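Local coordinates for protein Phospholipase/Carboxylesterase (Dyadobacter fermentans, PDB 4H0C) that probably hydrolyses carboxylic esters or thioesters, perhaps including palmitoyl groups on proteins, using an alpha/beta-hydrolase fold, at residues Q10-G15 against G33-I38; V26-R31 against A111-E116; E87-I92 against E100-A105; R169-V174 against V184-Y189. All blocks are in the same frame, centred on the assembly; numbering follows the deposited sequence.

Contact 1: Q10-G15 against G33-I38; sequences QIITSG and GTAADI
Ile12 of the edge strand and Ala35 of a short helix show how small an interface can join a helix to the border of a sheet. Thr34 prepares the helix just before they meet. Sitting at the N-cap, it turns OG1 back onto the first turn, where Asp37 N donates to Thr34 OG1 at 3.1 Å with an angle of 154°. The return bond, from Thr34 N to Asp37 OD2, is weak, and Asp37 occupies two conformations, so this second half of the capping box is held less surely.

Ala35 comes next and does most of the touching. Its CB points at the strand and meets Ile12 CD1 at 3.4 Å, closer than two carbons normally settle, while Ile12 CB stands 4.0 Å from the same Ala35 CB. The methyl therefore lies alongside the isoleucine and comes nearest to its end. Ile12 sets CG1 opposite its carbonyl carbon (chi1 -70°) and runs on extended, which carries CD1 across to the helix. Ala35 N is itself held by Gln56 OE1.

Ala36 is only brushed, its backbone N 4.3 Å from Ile12 CD1. Backbone closure follows at Ile38, whose N bonds to Thr34 O at 3.2 Å; its side chain turns to Ala54 and His29 instead. Strand 50-55 lies between strands 11-15 and 23-28, and Ala35 also packs on its Ala54. A capped helix that follows one strand of the sheet and packs on the next two, 50-55 and 11-15, is typical of the three-layer alpha/beta-hydrolase sandwich.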
loop_
_atom_site.group_PDB
_atom_site.type_symbol
_atom_site.label_atom_id
_atom_site.label_comp_id
_atom_site.label_asym_id
_atom_site.label_seq_id
_atom_site.Cartn_x
_atom_site.Cartn_y
_atom_site.Cartn_z
ATOM N N GLN A 10 3.684 -14.838 7.123
ATOM C CA GLN A 10 4.354 -15.314 5.918
ATOM C C GLN A 10 4.994 -14.096 5.239
ATOM O O GLN A 10 4.292 -13.258 4.665
ATOM C CB GLN A 10 3.341 -15.957 4.974
ATOM C CG GLN A 10 2.575 -17.170 5.486
ATOM C CD GLN A 10 1.660 -17.750 4.409
ATOM O OE1 GLN A 10 0.432 -17.592 4.457
ATOM N NE2 GLN A 10 2.255 -18.413 3.427
ATOM N N ILE A 11 6.313 -13.970 5.335
ATOM C CA ILE A 11 6.995 -12.771 4.840
ATOM C C ILE A 11 8.129 -13.191 3.923
ATOM O O ILE A 11 9.069 -13.863 4.353
ATOM C CB ILE A 11 7.564 -11.892 5.988
ATOM C CG1 ILE A 11 6.446 -11.411 6.933
ATOM C CG2 ILE A 11 8.297 -10.686 5.413
ATOM C CD1 ILE A 11 6.916 -11.027 8.331
ATOM N N ILE A 12 8.051 -12.776 2.668
ATOM C CA ILE A 12 9.077 -13.088 1.675
ATOM C C ILE A 12 9.988 -11.875 1.508
ATOM O O ILE A 12 9.511 -10.748 1.413
ATOM C CB ILE A 12 8.392 -13.502 0.356
ATOM C CG1 ILE A 12 7.743 -14.871 0.557
ATOM C CG2 ILE A 12 9.371 -13.557 -0.802
ATOM C CD1 ILE A 12 6.752 -15.255 -0.514
ATOM N N THR A 13 11.297 -12.100 1.517
ATOM C CA THR A 13 12.248 -11.005 1.370
ATOM C C THR A 13 13.068 -11.131 0.081
ATOM O O THR A 13 13.296 -12.242 -0.422
ATOM C CB THR A 13 13.190 -10.888 2.586
ATOM O OG1 THR A 13 13.958 -12.087 2.695
ATOM C CG2 THR A 13 12.393 -10.673 3.886
ATOM N N SER A 14 13.521 -9.989 -0.426
ATOM C CA SER A 14 14.351 -9.883 -1.624
ATOM C C SER A 14 15.158 -8.565 -1.564
ATOM O O SER A 14 15.204 -7.885 -0.526
ATOM C CB SER A 14 13.454 -9.909 -2.866
ATOM O OG SER A 14 14.224 -9.952 -4.064
ATOM N N GLY A 15 15.787 -8.197 -2.675
ATOM C CA GLY A 15 16.535 -6.931 -2.746
ATOM C C GLY A 15 17.795 -6.965 -1.902
ATOM O O GLY A 15 18.430 -8.016 -1.781
ATOM N N GLY A 33 -3.344 -12.693 -5.597
ATOM C CA GLY A 33 -1.948 -12.556 -5.987
ATOM C C GLY A 33 -1.001 -13.154 -4.979
ATOM O O GLY A 33 -1.426 -13.741 -3.969
ATOM N N THR A 34 0.295 -13.025 -5.249
ATOM C CA THR A 34 1.294 -13.605 -4.353
ATOM C C THR A 34 2.401 -12.632 -4.085
ATOM O O THR A 34 2.647 -11.712 -4.881
ATOM C CB THR A 34 1.918 -14.921 -4.912
ATOM O OG1 THR A 34 2.684 -14.629 -6.084
ATOM C CG2 THR A 34 0.839 -15.960 -5.250
ATOM N N ALA A 35 3.091 -12.847 -2.963
ATOM C CA ALA A 35 4.284 -12.064 -2.647
ATOM C C ALA A 35 5.358 -12.165 -3.734
ATOM O O ALA A 35 5.961 -11.138 -4.123
ATOM C CB ALA A 35 4.847 -12.493 -1.312
ATOM N N ALA A 36 5.608 -13.386 -4.222
ATOM C CA ALA A 36 6.616 -13.575 -5.285
ATOM C C ALA A 36 6.286 -12.749 -6.535
ATOM O O ALA A 36 7.195 -12.208 -7.175
ATOM C CB ALA A 36 6.795 -15.049 -5.643
ATOM N N ASP A 37 4.989 -12.686 -6.872
ATOM C CA ASP A 37 4.474 -11.876 -7.979
ATOM C C ASP A 37 4.902 -10.426 -7.789
ATOM O O ASP A 37 5.692 -9.894 -8.571
ATOM C CB ASP A 37 2.937 -11.904 -8.034
ATOM C CG ASP A 37 2.369 -13.211 -8.558
ATOM O OD1 ASP A 37 3.069 -13.914 -9.316
ATOM O OD2 ASP A 37 1.199 -13.528 -8.213
ATOM N N ILE A 38 4.377 -9.807 -6.734
ATOM C CA ILE A 38 4.548 -8.369 -6.485
ATOM C C ILE A 38 6.024 -7.961 -6.419
ATOM O O ILE A 38 6.392 -6.882 -6.878
ATOM C CB ILE A 38 3.718 -7.861 -5.261
ATOM C CG1 ILE A 38 3.413 -6.348 -5.362
ATOM C CG2 ILE A 38 4.391 -8.185 -3.912
ATOM C CD1 ILE A 38 2.512 -5.938 -6.502
#

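Contact 2: V26-R31 against A111-E116; sequences VMLHGR and ACLTLE
Leu28 meets Leu113 and Thr114 mainly through one methyl, CD1, a buried example of a strand residue seated on a helix. The apolar part is modest: Leu28 CD1 lies 4.1 Å from Leu113 CG, and Leu113 CD2 is equally near. Leu28 holds CG beside the backbone N (chi1 -58°) with CD1 extended beyond it, and the two torsions together send CD1 toward the helix.

A carbon-oxygen contact is tighter. Leu28 CD1 rests 3.3 Å from Thr114 OG1, and this is packing alone, since the hydroxyl is engaged by Gly110 O one turn earlier. Leu28 thus closes over a buried hydroxyl already satisfied within helix 109-120. Gly110 belongs to a GxSxG sequence resembling the nucleophile elbow of alpha/beta hydrolases, a sharp turn between strand 102-107 and helix 109-120; Leu28 consequently packs on the helix leaving this probable elbow, close to the centre of the chain.

Polar bonds take over where strand 23-28 ends. His29 turns away from the helix and donates from ND1 to Gly30 O at 2.8 Å and 166°, with that oxygen in the ring plane, although the donor is tilted 24° from the carbonyl plane. His29 NE2 is bonded to Ala57 N, and Trp62 stacks on the ring, so the imidazole is fixed both at its nitrogens and over a face.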
loop_
_atom_site.group_PDB
_atom_site.type_symbol
_atom_site.label_atom_id
_atom_site.label_comp_id
_atom_site.label_asym_id
_atom_site.label_seq_id
_atom_site.Cartn_x
_atom_site.Cartn_y
_atom_site.Cartn_z
ATOM N N VAL A 26 8.011 -2.111 1.668
ATOM C CA VAL A 26 6.981 -3.088 1.960
ATOM C C VAL A 26 6.081 -3.154 0.728
ATOM O O VAL A 26 5.478 -2.148 0.365
ATOM C CB VAL A 26 6.154 -2.663 3.202
ATOM C CG1 VAL A 26 5.042 -3.674 3.437
ATOM C CG2 VAL A 26 7.055 -2.502 4.412
HETATM N N MSE A 27 6.015 -4.327 0.075
HETATM C CA MSE A 27 5.261 -4.491 -1.171
HETATM C C MSE A 27 4.055 -5.385 -0.909
HETATM O O MSE A 27 4.198 -6.476 -0.373
HETATM C CB MSE A 27 6.157 -5.069 -2.278
HETATM C CG MSE A 27 7.449 -4.269 -2.441
HETATM SE SE MSE A 27 8.460 -4.855 -3.946
HETATM C CE MSE A 27 7.351 -4.152 -5.379
ATOM N N LEU A 28 2.874 -4.921 -1.308
ATOM C CA LEU A 28 1.616 -5.587 -0.982
ATOM C C LEU A 28 0.900 -5.983 -2.266
ATOM O O LEU A 28 0.509 -5.125 -3.065
ATOM C CB LEU A 28 0.738 -4.695 -0.073
ATOM C CG LEU A 28 1.407 -4.270 1.263
ATOM C CD1 LEU A 28 0.544 -3.275 2.022
ATOM C CD2 LEU A 28 1.688 -5.471 2.158
ATOM N N HIS A 29 0.750 -7.292 -2.445
ATOM C CA HIS A 29 0.108 -7.872 -3.614
ATOM C C HIS A 29 -1.388 -7.664 -3.627
ATOM O O HIS A 29 -2.022 -7.336 -2.595
ATOM C CB HIS A 29 0.430 -9.364 -3.740
ATOM C CG HIS A 29 -0.201 -10.246 -2.663
ATOM N ND1 HIS A 29 -1.527 -10.599 -2.663
ATOM C CD2 HIS A 29 0.378 -10.902 -1.578
ATOM C CE1 HIS A 29 -1.769 -11.424 -1.607
ATOM N NE2 HIS A 29 -0.606 -11.590 -0.934
ATOM N N GLY A 30 -1.962 -7.883 -4.800
ATOM C CA GLY A 30 -3.394 -7.738 -4.993
ATOM C C GLY A 30 -4.211 -8.997 -4.728
ATOM O O GLY A 30 -3.676 -10.033 -4.330
ATOM N N ARG A 31 -5.516 -8.896 -4.959
ATOM C CA ARG A 31 -6.445 -10.006 -4.701
ATOM C C ARG A 31 -6.122 -11.197 -5.604
ATOM O O ARG A 31 -6.028 -11.047 -6.837
ATOM C CB ARG A 31 -7.895 -9.567 -4.905
ATOM C CG ARG A 31 -8.926 -10.561 -4.379
ATOM C CD ARG A 31 -10.343 -10.117 -4.735
ATOM N NE ARG A 31 -10.615 -8.785 -4.166
ATOM C CZ ARG A 31 -11.086 -8.571 -2.934
ATOM N NH1 ARG A 31 -11.388 -9.591 -2.133
ATOM N NH2 ARG A 31 -11.264 -7.334 -2.502
ATOM N N ALA A 111 -2.930 -1.860 -2.765
ATOM C CA ALA A 111 -2.852 -0.375 -2.685
ATOM C C ALA A 111 -3.825 0.134 -1.614
ATOM O O ALA A 111 -3.492 1.023 -0.850
ATOM C CB ALA A 111 -3.165 0.253 -4.034
ATOM N N CYS A 112 -5.027 -0.448 -1.560
ATOM C CA CYS A 112 -5.991 -0.081 -0.529
ATOM C C CYS A 112 -5.429 -0.377 0.860
ATOM O O CYS A 112 -5.532 0.449 1.764
ATOM C CB CYS A 112 -7.297 -0.848 -0.725
ATOM S SG CYS A 112 -8.075 -0.459 -2.294
ATOM N N LEU A 113 -4.858 -1.565 1.026
ATOM C CA LEU A 113 -4.241 -1.941 2.292
ATOM C C LEU A 113 -3.066 -1.008 2.639
ATOM O O LEU A 113 -2.891 -0.616 3.811
ATOM C CB LEU A 113 -3.786 -3.391 2.258
ATOM C CG LEU A 113 -3.182 -3.907 3.574
ATOM C CD1 LEU A 113 -4.128 -3.783 4.775
ATOM C CD2 LEU A 113 -2.731 -5.358 3.383
ATOM N N THR A 114 -2.278 -0.648 1.622
ATOM C CA THR A 114 -1.163 0.272 1.794
ATOM C C THR A 114 -1.668 1.604 2.360
ATOM O O THR A 114 -1.103 2.121 3.326
ATOM C CB THR A 114 -0.422 0.539 0.464
ATOM O OG1 THR A 114 0.281 -0.636 0.052
ATOM C CG2 THR A 114 0.551 1.726 0.609
ATOM N N LEU A 115 -2.700 2.168 1.727
ATOM C CA LEU A 115 -3.235 3.476 2.137
ATOM C C LEU A 115 -3.855 3.375 3.528
ATOM O O LEU A 115 -3.648 4.249 4.363
ATOM C CB LEU A 115 -4.274 3.969 1.145
ATOM C CG LEU A 115 -3.661 4.410 -0.190
ATOM C CD1 LEU A 115 -4.803 4.690 -1.144
ATOM C CD2 LEU A 115 -2.767 5.657 -0.038
ATOM N N GLU A 116 -4.590 2.292 3.784
ATOM C CA GLU A 116 -5.283 2.139 5.060
ATOM C C GLU A 116 -4.273 1.993 6.189
ATOM O O GLU A 116 -4.405 2.632 7.237
ATOM C CB GLU A 116 -6.247 0.944 5.024
ATOM C CG GLU A 116 -7.196 0.834 6.224
ATOM C CD GLU A 116 -8.155 2.013 6.396
ATOM O OE1 GLU A 116 -8.472 2.715 5.392
ATOM O OE2 GLU A 116 -8.619 2.210 7.552
#

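Contact 3: E87-I92 against E100-A105; sequences EVVAEI and EQIYFA
Glu91 N bonds to Glu87 O at 2.8 Å, part of the helical backbone that holds Val89 and Ile92 facing Ile102 and Phe104 on the strand. Ile92 N repeats this pattern on Val88 O at 3.0 Å.

From that frame the contact itself is wholly apolar. Ile92 and Ile102 pass at a slant, with Ile92 CG2 3.6 Å from Ile102 CD1 and 3.7 Å from Ile102 CG1, so one branch methyl lies along the end of the other isoleucine. Val89 CG1 adds a looser touch, 4.2 Å from Ile102 CD1. Helix and strand run nearly antiparallel, 152° between the axes of these short segments and 10.7 Å apart, as expected of a helix returning over the sheet before its next strand in an alpha/beta fold.

Phe104 is reached differently. Val89 CG2 comes to the edge of the ring, near its plane, at 3.7 Å from Phe104 CZ, the two side chains crossing at about a right angle. With the ring swung to the side of its backbone N (chi1 -62°), its far end reaches the helix although CB does not face it. Tyr125 meets the ring edge-to-face, while Thr114 and Thr118 of helix 109-120 also pack on it.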
loop_
_atom_site.group_PDB
_atom_site.type_symbol
_atom_site.label_atom_id
_atom_site.label_comp_id
_atom_site.label_asym_id
_atom_site.label_seq_id
_atom_site.Cartn_x
_atom_site.Cartn_y
_atom_site.Cartn_z
ATOM N N GLU A 87 3.608 -5.723 11.699
ATOM C CA GLU A 87 4.721 -6.633 12.074
ATOM C C GLU A 87 5.932 -6.460 11.146
ATOM O O GLU A 87 7.098 -6.427 11.613
ATOM C CB GLU A 87 4.259 -8.100 12.077
ATOM C CG GLU A 87 5.350 -9.117 12.399
ATOM C CD GLU A 87 6.112 -8.821 13.690
ATOM O OE1 GLU A 87 5.465 -8.587 14.729
ATOM O OE2 GLU A 87 7.365 -8.824 13.679
ATOM N N VAL A 88 5.664 -6.374 9.835
ATOM C CA VAL A 88 6.732 -6.185 8.858
ATOM C C VAL A 88 7.464 -4.867 9.122
ATOM O O VAL A 88 8.709 -4.847 9.196
ATOM C CB VAL A 88 6.190 -6.209 7.400
ATOM C CG1 VAL A 88 7.276 -5.780 6.400
ATOM C CG2 VAL A 88 5.620 -7.587 7.054
ATOM N N VAL A 89 6.698 -3.778 9.295
ATOM C CA VAL A 89 7.307 -2.470 9.642
ATOM C C VAL A 89 8.144 -2.560 10.915
ATOM O O VAL A 89 9.293 -2.073 10.947
ATOM C CB VAL A 89 6.275 -1.321 9.730
ATOM C CG1 VAL A 89 6.920 -0.041 10.264
ATOM C CG2 VAL A 89 5.590 -1.104 8.361
ATOM N N ALA A 90 7.592 -3.197 11.950
ATOM C CA ALA A 90 8.322 -3.386 13.200
ATOM C C ALA A 90 9.627 -4.153 12.992
ATOM O O ALA A 90 10.663 -3.788 13.552
ATOM C CB ALA A 90 7.446 -4.093 14.239
ATOM N N GLU A 91 9.586 -5.218 12.194
ATOM C CA GLU A 91 10.813 -5.996 11.902
ATOM C C GLU A 91 11.890 -5.135 11.232
ATOM O O GLU A 91 13.064 -5.149 11.636
ATOM C CB GLU A 91 10.493 -7.224 11.046
ATOM C CG GLU A 91 9.771 -8.326 11.809
ATOM C CD GLU A 91 9.622 -9.624 11.019
ATOM O OE1 GLU A 91 8.749 -10.437 11.387
ATOM O OE2 GLU A 91 10.369 -9.838 10.035
ATOM N N ILE A 92 11.471 -4.363 10.229
ATOM C CA ILE A 92 12.374 -3.468 9.515
ATOM C C ILE A 92 13.021 -2.471 10.479
ATOM O O ILE A 92 14.258 -2.291 10.471
ATOM C CB ILE A 92 11.667 -2.752 8.350
ATOM C CG1 ILE A 92 11.249 -3.791 7.316
ATOM C CG2 ILE A 92 12.605 -1.733 7.688
ATOM C CD1 ILE A 92 10.219 -3.318 6.296
ATOM N N GLU A 100 11.449 6.687 8.268
ATOM C CA GLU A 100 11.647 7.683 7.210
ATOM C C GLU A 100 12.413 7.169 5.976
ATOM O O GLU A 100 12.449 7.855 4.937
ATOM C CB GLU A 100 12.279 8.972 7.755
ATOM C CG GLU A 100 13.734 8.823 8.128
ATOM C CD GLU A 100 14.384 10.153 8.419
ATOM O OE1 GLU A 100 13.681 11.194 8.412
ATOM O OE2 GLU A 100 15.606 10.155 8.649
ATOM N N GLN A 101 12.973 5.956 6.086
ATOM C CA GLN A 101 13.615 5.258 4.975
ATOM C C GLN A 101 12.804 4.022 4.573
ATOM O O GLN A 101 13.318 3.163 3.848
ATOM C CB GLN A 101 15.043 4.831 5.339
ATOM C CG GLN A 101 16.003 5.977 5.636
ATOM C CD GLN A 101 16.071 7.003 4.519
ATOM O OE1 GLN A 101 15.907 6.684 3.338
ATOM N NE2 GLN A 101 16.326 8.250 4.891
ATOM N N ILE A 102 11.549 3.933 5.035
ATOM C CA ILE A 102 10.683 2.804 4.683
ATOM C C ILE A 102 9.655 3.298 3.683
ATOM O O ILE A 102 8.991 4.337 3.907
ATOM C CB ILE A 102 9.993 2.127 5.906
ATOM C CG1 ILE A 102 11.032 1.547 6.877
ATOM C CG2 ILE A 102 9.054 1.012 5.425
ATOM C CD1 ILE A 102 10.470 1.064 8.219
ATOM N N TYR A 103 9.574 2.580 2.565
ATOM C CA TYR A 103 8.654 2.877 1.465
ATOM C C TYR A 103 7.578 1.817 1.414
ATOM O O TYR A 103 7.771 0.716 1.938
ATOM C CB TYR A 103 9.434 2.883 0.151
ATOM C CG TYR A 103 10.459 3.989 0.067
ATOM C CD1 TYR A 103 11.639 3.950 0.841
ATOM C CD2 TYR A 103 10.246 5.093 -0.752
ATOM C CE1 TYR A 103 12.582 4.972 0.762
ATOM C CE2 TYR A 103 11.182 6.114 -0.838
ATOM C CZ TYR A 103 12.347 6.056 -0.087
ATOM O OH TYR A 103 13.248 7.108 -0.180
ATOM N N PHE A 104 6.438 2.154 0.815
ATOM C CA PHE A 104 5.346 1.188 0.631
ATOM C C PHE A 104 4.893 1.205 -0.818
ATOM O O PHE A 104 4.817 2.276 -1.443
ATOM C CB PHE A 104 4.128 1.517 1.508
ATOM C CG PHE A 104 4.404 1.482 2.986
ATOM C CD1 PHE A 104 5.092 2.531 3.609
ATOM C CD2 PHE A 104 3.979 0.413 3.757
ATOM C CE1 PHE A 104 5.349 2.498 4.968
ATOM C CE2 PHE A 104 4.233 0.386 5.136
ATOM C CZ PHE A 104 4.928 1.422 5.736
ATOM N N ALA A 105 4.588 0.019 -1.355
ATOM C CA ALA A 105 4.091 -0.075 -2.727
ATOM C C ALA A 105 3.035 -1.156 -2.811
ATOM O O ALA A 105 3.256 -2.274 -2.350
ATOM C CB ALA A 105 5.230 -0.342 -3.703
#

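Contact 4: R169-V174 against V184-Y189; sequences RVQESV and VSQVVY
Val174 and Gln186 cross at about a right angle, and the rest of the interface is arranged round that crossing. Gln186 reaches from the strand toward the helix as an almost straight chain, CG opposite the backbone N (chi1 169°), which lays it from CB to OE1 against Val174. Val174 CG2 rests on it midway, 3.6 Å from Gln186 CD, with Gln186 OE1 3.7 Å from the same methyl. The other branch, CG1, touches Val184 CG1 at 4.0 Å as well as the amide oxygen, and a single residue thereby bridges two strand positions that point the same way.

Gln186 NE2 in turn lies 3.7 Å from Val170 CG1 and equally close to Gln171 CG, one turn earlier on the helix. The amide planes of Gln171 and Gln186 stand 81° apart, and Gln186 NE2 meets the aliphatic CG of Gln171, not its amide. The amide of Gln186 thus lies against aliphatic carbons of the helix.

On the far side of the helix Arg169 NE and Glu172 OE1 form a salt bridge of 2.8 Å, in the guanidinium plane. Ser173 N and Ser173 OG both donate to Arg169 O, from opposite faces of its plane, while Leu135 N and the carbonyls of Leu135 and Gly137 tie Ser173 and Arg169 to the loop that follows strand 127-131. Helix 167-179 runs between strands 153-160 and 183-190 as the crossover of a beta-alpha-beta unit, its Val170 and Val174 also packing on Thr158 and Ile156, while Val187 on the other face of the outermost strand meets helix 198-206.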
loop_
_atom_site.group_PDB
_atom_site.type_symbol
_atom_site.label_atom_id
_atom_site.label_comp_id
_atom_site.label_asym_id
_atom_site.label_seq_id
_atom_site.Cartn_x
_atom_site.Cartn_y
_atom_site.Cartn_z
ATOM N N ARG A 169 -13.734 7.893 -4.565
ATOM C CA ARG A 169 -12.995 7.403 -3.387
ATOM C C ARG A 169 -11.506 7.752 -3.440
ATOM O O ARG A 169 -10.903 8.058 -2.419
ATOM C CB ARG A 169 -13.216 5.896 -3.151
ATOM C CG ARG A 169 -12.437 5.288 -1.972
ATOM C CD ARG A 169 -12.600 6.033 -0.639
ATOM N NE ARG A 169 -13.984 6.001 -0.146
ATOM C CZ ARG A 169 -14.527 5.032 0.588
ATOM N NH1 ARG A 169 -13.801 3.981 0.985
ATOM N NH2 ARG A 169 -15.816 5.131 0.954
ATOM N N VAL A 170 -10.912 7.751 -4.627
ATOM C CA VAL A 170 -9.531 8.232 -4.749
ATOM C C VAL A 170 -9.447 9.720 -4.340
ATOM O O VAL A 170 -8.554 10.106 -3.563
ATOM C CB VAL A 170 -8.968 7.985 -6.170
ATOM C CG1 VAL A 170 -7.639 8.710 -6.383
ATOM C CG2 VAL A 170 -8.795 6.491 -6.386
ATOM N N GLN A 171 -10.392 10.534 -4.827
ATOM C CA GLN A 171 -10.479 11.975 -4.443
ATOM C C GLN A 171 -10.606 12.154 -2.926
ATOM O O GLN A 171 -9.865 12.954 -2.318
ATOM C CB GLN A 171 -11.619 12.682 -5.194
ATOM C CG GLN A 171 -11.367 12.760 -6.688
ATOM C CD GLN A 171 -12.563 13.211 -7.527
ATOM O OE1 GLN A 171 -13.739 12.941 -7.215
ATOM N NE2 GLN A 171 -12.261 13.882 -8.625
ATOM N N GLU A 172 -11.498 11.381 -2.314
ATOM C CA GLU A 172 -11.698 11.412 -0.858
ATOM C C GLU A 172 -10.423 11.058 -0.134
ATOM O O GLU A 172 -10.088 11.692 0.880
ATOM C CB GLU A 172 -12.802 10.448 -0.407
ATOM C CG GLU A 172 -14.173 10.806 -0.911
ATOM C CD GLU A 172 -15.229 9.752 -0.611
ATOM O OE1 GLU A 172 -15.014 8.544 -0.879
ATOM O OE2 GLU A 172 -16.301 10.142 -0.113
ATOM N N SER A 173 -9.731 10.029 -0.643
ATOM C CA SER A 173 -8.464 9.555 -0.061
ATOM C C SER A 173 -7.409 10.644 -0.145
ATOM O O SER A 173 -6.687 10.903 0.835
ATOM C CB SER A 173 -7.982 8.250 -0.744
ATOM O OG SER A 173 -8.946 7.220 -0.569
ATOM N N VAL A 174 -7.318 11.292 -1.301
ATOM C CA VAL A 174 -6.384 12.412 -1.484
ATOM C C VAL A 174 -6.660 13.540 -0.462
ATOM O O VAL A 174 -5.732 14.084 0.195
ATOM C CB VAL A 174 -6.443 12.939 -2.946
ATOM C CG1 VAL A 174 -5.631 14.218 -3.114
ATOM C CG2 VAL A 174 -5.970 11.865 -3.927
ATOM N N VAL A 184 1.013 14.895 -1.771
ATOM C CA VAL A 184 0.258 13.962 -2.607
ATOM C C VAL A 184 0.286 14.262 -4.104
ATOM O O VAL A 184 0.001 15.381 -4.522
ATOM C CB VAL A 184 -1.212 13.839 -2.152
ATOM C CG1 VAL A 184 -1.949 12.780 -2.975
ATOM C CG2 VAL A 184 -1.249 13.470 -0.680
ATOM N N SER A 185 0.626 13.245 -4.890
ATOM C CA SER A 185 0.488 13.275 -6.351
ATOM C C SER A 185 -0.628 12.324 -6.752
ATOM O O SER A 185 -0.519 11.112 -6.548
ATOM C CB SER A 185 1.779 12.832 -7.031
ATOM O OG SER A 185 2.823 13.735 -6.781
ATOM N N GLN A 186 -1.703 12.871 -7.313
ATOM C CA GLN A 186 -2.849 12.080 -7.728
ATOM C C GLN A 186 -2.896 12.116 -9.235
ATOM O O GLN A 186 -2.830 13.197 -9.846
ATOM C CB GLN A 186 -4.152 12.656 -7.156
ATOM C CG GLN A 186 -5.434 12.054 -7.736
ATOM C CD GLN A 186 -6.701 12.819 -7.355
ATOM O OE1 GLN A 186 -6.649 13.975 -6.904
ATOM N NE2 GLN A 186 -7.843 12.180 -7.541
ATOM N N VAL A 187 -2.976 10.941 -9.850
ATOM C CA VAL A 187 -3.088 10.886 -11.304
ATOM C C VAL A 187 -4.196 9.919 -11.672
ATOM O O VAL A 187 -4.200 8.772 -11.223
ATOM C CB VAL A 187 -1.780 10.514 -12.059
ATOM C CG1 VAL A 187 -2.041 10.600 -13.554
ATOM C CG2 VAL A 187 -0.632 11.443 -11.697
ATOM N N VAL A 188 -5.139 10.405 -12.474
ATOM C CA VAL A 188 -6.262 9.616 -12.941
ATOM C C VAL A 188 -6.069 9.412 -14.437
ATOM O O VAL A 188 -5.807 10.372 -15.175
ATOM C CB VAL A 188 -7.616 10.330 -12.690
ATOM C CG1 VAL A 188 -8.763 9.559 -13.347
ATOM C CG2 VAL A 188 -7.886 10.537 -11.195
ATOM N N TYR A 189 -6.159 8.162 -14.875
ATOM C CA TYR A 189 -5.891 7.791 -16.259
ATOM C C TYR A 189 -7.193 7.370 -16.965
ATOM O O TYR A 189 -7.611 6.208 -16.868
ATOM C CB TYR A 189 -4.877 6.640 -16.296
ATOM C CG TYR A 189 -3.521 6.992 -15.736
ATOM C CD1 TYR A 189 -2.550 7.589 -16.541
ATOM C CD2 TYR A 189 -3.204 6.722 -14.404
ATOM C CE1 TYR A 189 -1.308 7.918 -16.041
ATOM C CE2 TYR A 189 -1.954 7.046 -13.893
ATOM C CZ TYR A 189 -1.015 7.639 -14.725
ATOM O OH TYR A 189 0.216 7.970 -14.227
#

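How the contacts relate
All four contacts are helix-to-strand packings on one mixed seven-stranded sheet, in which contact 1 lies at the edge strand 11-15 and contact 4 at the opposite edge strand 183-190, their centres about 26 Å apart. Contacts 2 and 3 occupy the middle and share neighbouring strands, 23-28 and 102-107, with centres about 13 Å apart. Along the chain contact 3 is nested within the loop closed by contact 2, contacts 1 and 2 interleave, and contact 4 follows last. Helix 35-39 covers the face opposite that of helices 77-94 and 109-120. The sheet is thus covered on both sides, with the probable catalytic elbow near its centre.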